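Local coordinates for malonyl-CoA-[acyl-carrier-protein] transacylase (Coxiella burnetii, PDB 3TQE) that probably catalyses transfer of the malonyl group from malonyl-CoA to holo-acyl carrier protein, supplying malonyl-ACP for fatty acid synthesis, at residues V159-N164 / S204-L208. Sequence-based numbering, arbitrary orientation.
Sequences VVQPAN and SHCPL. With GLY (glycine), chain B.
The first part of strand 160-167, entered from Val-159, passes over the loop 204-208 with no hydrogen bond between them; they run in opposite senses, Ala-163 CA 5.0 Å from His-205 CA and Val-159 CA 7.5 Å from Leu-208 CA. The backbone is extended as far as Pro-162. Val-159 (t rotamer) points toward the loop, its CG1 4.0 Å from Cys-206 SG and its CG2 4.0 Å from Leu-208 CD2, a small apolar cluster suited to a branched side chain. Val-160 and Pro-162, both apolar, face away into the packing with helix 144-155. Gln-161 turns back, its aliphatic CG 4.0 Å from Cys-206 CB and its OE1 3.4 Å from Pro-207 CD. Ala-163, at -123/-45, opens a classic beta bulge with Asn-164 opposite Val-172; its small methyl lets the backbone close in: Ala-163 CB lies 3.6 Å from Ser-204 O, and Ala-163 O 3.4 Å from His-205 CB. His-205 has left-handed backbone angles (60/43) and chi1 m; ND1 is hydrogen-bonded to Gln-254 O and NE2 to Ser-96 OG, consistent with the Ser-His catalytic pair of this family. Bound glycine donates from N to Ser-204 OG (3.2 Å). Leu-208 N donates a hydrogen bond to Cys-206 SG (3.5 Å). Val-160 also meets helix 177-189; strand 170-174 pairs antiparallel on one edge, short strand 259-260 parallel on the other, while the loop leads into helix 210-220.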
ATOM      1  N   VAL A 159     -14.354  -8.601 -17.041  1.00 16.27           N
ATOM      2  CA  VAL A 159     -13.486  -7.537 -16.584  1.00 16.48           C
ATOM      3  C   VAL A 159     -12.061  -8.053 -16.463  1.00 15.22           C
ATOM      4  O   VAL A 159     -11.802  -9.061 -15.820  1.00 15.55           O
ATOM      5  CB  VAL A 159     -13.922  -7.037 -15.196  1.00 16.75           C
ATOM      6  CG1 VAL A 159     -12.938  -6.015 -14.642  1.00 16.93           C
ATOM      7  CG2 VAL A 159     -15.289  -6.444 -15.272  1.00 18.93           C
ATOM      8  N   VAL A 160     -11.135  -7.333 -17.055  1.00 15.23           N
ATOM      9  CA  VAL A 160      -9.719  -7.547 -16.800  1.00 14.97           C
ATOM     10  C   VAL A 160      -9.002  -6.284 -17.199  1.00 16.36           C
ATOM     11  O   VAL A 160      -9.183  -5.777 -18.288  1.00 16.73           O
ATOM     12  CB  VAL A 160      -9.141  -8.781 -17.523  1.00 14.98           C
ATOM     13  CG1 VAL A 160      -9.408  -8.726 -19.036  1.00 16.37           C
ATOM     14  CG2 VAL A 160      -7.648  -8.960 -17.219  1.00 16.36           C
ATOM     15  N   GLN A 161      -8.224  -5.735 -16.282  1.00 15.97           N
ATOM     16  CA  GLN A 161      -7.531  -4.507 -16.562  1.00 17.39           C
ATOM     17  C   GLN A 161      -6.350  -4.304 -15.664  1.00 16.53           C
ATOM     18  O   GLN A 161      -6.252  -4.940 -14.639  1.00 15.50           O
ATOM     19  CB  GLN A 161      -8.457  -3.323 -16.423  1.00 18.48           C
ATOM     20  CG  GLN A 161      -9.197  -3.199 -15.154  1.00 22.24           C
ATOM     21  CD  GLN A 161     -10.342  -2.181 -15.312  1.00 28.17           C
ATOM     22  OE1 GLN A 161     -11.341  -2.430 -16.013  1.00 34.15           O
ATOM     23  NE2 GLN A 161     -10.194  -1.054 -14.687  1.00 31.11           N
ATOM     24  N   PRO A 162      -5.459  -3.379 -16.041  1.00 17.61           N
ATOM     25  CA  PRO A 162      -4.381  -2.997 -15.149  1.00 17.77           C
ATOM     26  C   PRO A 162      -4.925  -2.495 -13.811  1.00 17.30           C
ATOM     27  O   PRO A 162      -5.893  -1.751 -13.771  1.00 18.75           O
ATOM     28  CB  PRO A 162      -3.650  -1.901 -15.938  1.00 18.35           C
ATOM     29  CG  PRO A 162      -3.935  -2.226 -17.388  1.00 19.63           C
ATOM     30  CD  PRO A 162      -5.358  -2.698 -17.344  1.00 18.91           C
ATOM     31  N   ALA A 163      -4.297  -2.959 -12.754  1.00 16.08           N
ATOM     32  CA  ALA A 163      -4.733  -2.754 -11.381  1.00 15.88           C
ATOM     33  C   ALA A 163      -3.642  -2.097 -10.565  1.00 15.89           C
ATOM     34  O   ALA A 163      -3.920  -1.200  -9.774  1.00 16.98           O
ATOM     35  CB  ALA A 163      -5.125  -4.048 -10.760  1.00 17.58           C
ATOM     36  N   ASN A 164      -2.404  -2.562 -10.689  1.00 15.50           N
ATOM     37  CA  ASN A 164      -1.300  -1.893 -10.009  1.00 16.15           C
ATOM     38  C   ASN A 164      -0.239  -1.598 -11.039  1.00 16.58           C
ATOM     39  O   ASN A 164       0.288  -2.528 -11.662  1.00 17.56           O
ATOM     40  CB  ASN A 164      -0.615  -2.749  -8.950  1.00 16.96           C
ATOM     41  CG  ASN A 164      -1.461  -3.110  -7.768  1.00 21.55           C
ATOM     42  OD1 ASN A 164      -2.493  -2.529  -7.486  1.00 24.88           O
ATOM     43  ND2 ASN A 164      -0.949  -4.083  -7.002  1.00 26.58           N
ATOM     44  N   SER A 204      -8.704  -6.566  -6.744  1.00 17.12           N
ATOM     45  CA  SER A 204      -8.738  -5.178  -6.324  0.50 16.92           C
ATOM     46  C   SER A 204      -8.422  -4.232  -7.474  1.00 16.31           C
ATOM     47  O   SER A 204      -7.892  -4.643  -8.506  1.00 16.26           O
ATOM     48  CB  SER A 204      -7.778  -4.969  -5.152  0.50 17.20           C
ATOM     49  OG  SER A 204      -6.470  -5.382  -5.467  0.50 19.38           O
ATOM     50  N   HIS A 205      -8.791  -2.969  -7.294  1.00 15.77           N
ATOM     51  CA  HIS A 205      -8.468  -1.909  -8.218  1.00 16.28           C
ATOM     52  C   HIS A 205      -9.016  -2.135  -9.582  1.00 18.55           C
ATOM     53  O   HIS A 205      -8.335  -1.896 -10.559  1.00 20.18           O
ATOM     54  CB  HIS A 205      -6.958  -1.702  -8.257  1.00 16.66           C
ATOM     55  CG  HIS A 205      -6.420  -1.441  -6.912  1.00 15.92           C
ATOM     56  ND1 HIS A 205      -6.799  -0.341  -6.185  1.00 18.54           N
ATOM     57  CD2 HIS A 205      -5.631  -2.177  -6.099  1.00 19.16           C
ATOM     58  CE1 HIS A 205      -6.232  -0.396  -4.989  1.00 20.27           C
ATOM     59  NE2 HIS A 205      -5.542  -1.513  -4.908  1.00 21.35           N
ATOM     60  N   CYS A 206     -10.262  -2.580  -9.615  1.00 18.38           N
ATOM     61  CA  CYS A 206     -10.987  -2.725 -10.847  1.00 18.96           C
ATOM     62  C   CYS A 206     -12.449  -2.587 -10.545  1.00 18.07           C
ATOM     63  O   CYS A 206     -12.842  -2.570  -9.391  1.00 16.56           O
ATOM     64  CB  CYS A 206     -10.653  -4.060 -11.526  1.00 20.40           C
ATOM     65  SG  CYS A 206     -11.473  -5.517 -10.920  1.00 21.47           S
ATOM     66  N   PRO A 207     -13.286  -2.504 -11.575  1.00 18.42           N
ATOM     67  CA  PRO A 207     -14.699  -2.272 -11.331  1.00 18.28           C
ATOM     68  C   PRO A 207     -15.424  -3.363 -10.555  1.00 17.83           C
ATOM     69  O   PRO A 207     -16.494  -3.110 -10.011  1.00 17.77           O
ATOM     70  CB  PRO A 207     -15.259  -2.154 -12.750  1.00 20.10           C
ATOM     71  CG  PRO A 207     -14.152  -1.622 -13.513  1.00 20.66           C
ATOM     72  CD  PRO A 207     -12.944  -2.273 -12.985  1.00 18.94           C
ATOM     73  N   LEU A 208     -14.846  -4.552 -10.438  1.00 16.85           N
ATOM     74  CA  LEU A 208     -15.462  -5.562  -9.590  1.00 16.96           C
ATOM     75  C   LEU A 208     -15.513  -5.180  -8.126  1.00 16.25           C
ATOM     76  O   LEU A 208     -16.262  -5.766  -7.364  1.00 16.29           O
ATOM     77  CB  LEU A 208     -14.757  -6.898  -9.724  1.00 17.23           C
ATOM     78  CG  LEU A 208     -14.809  -7.478 -11.129  1.00 17.27           C
ATOM     79  CD1 LEU A 208     -14.100  -8.801 -11.103  1.00 19.06           C
ATOM     80  CD2 LEU A 208     -16.259  -7.619 -11.604  1.00 19.33           C
TER
HETATM   81  N   GLY B 314      -3.954  -4.488  -3.756  1.00 46.42           N
HETATM   82  CA  GLY B 314      -4.089  -4.565  -2.265  1.00 45.67           C
HETATM   83  C   GLY B 314      -5.250  -3.744  -1.734  1.00 45.14           C
HETATM   84  O   GLY B 314      -5.321  -3.338  -0.556  1.00 43.80           O
HETATM   85  OXT GLY B 314      -6.156  -3.445  -2.494  1.00 44.96           O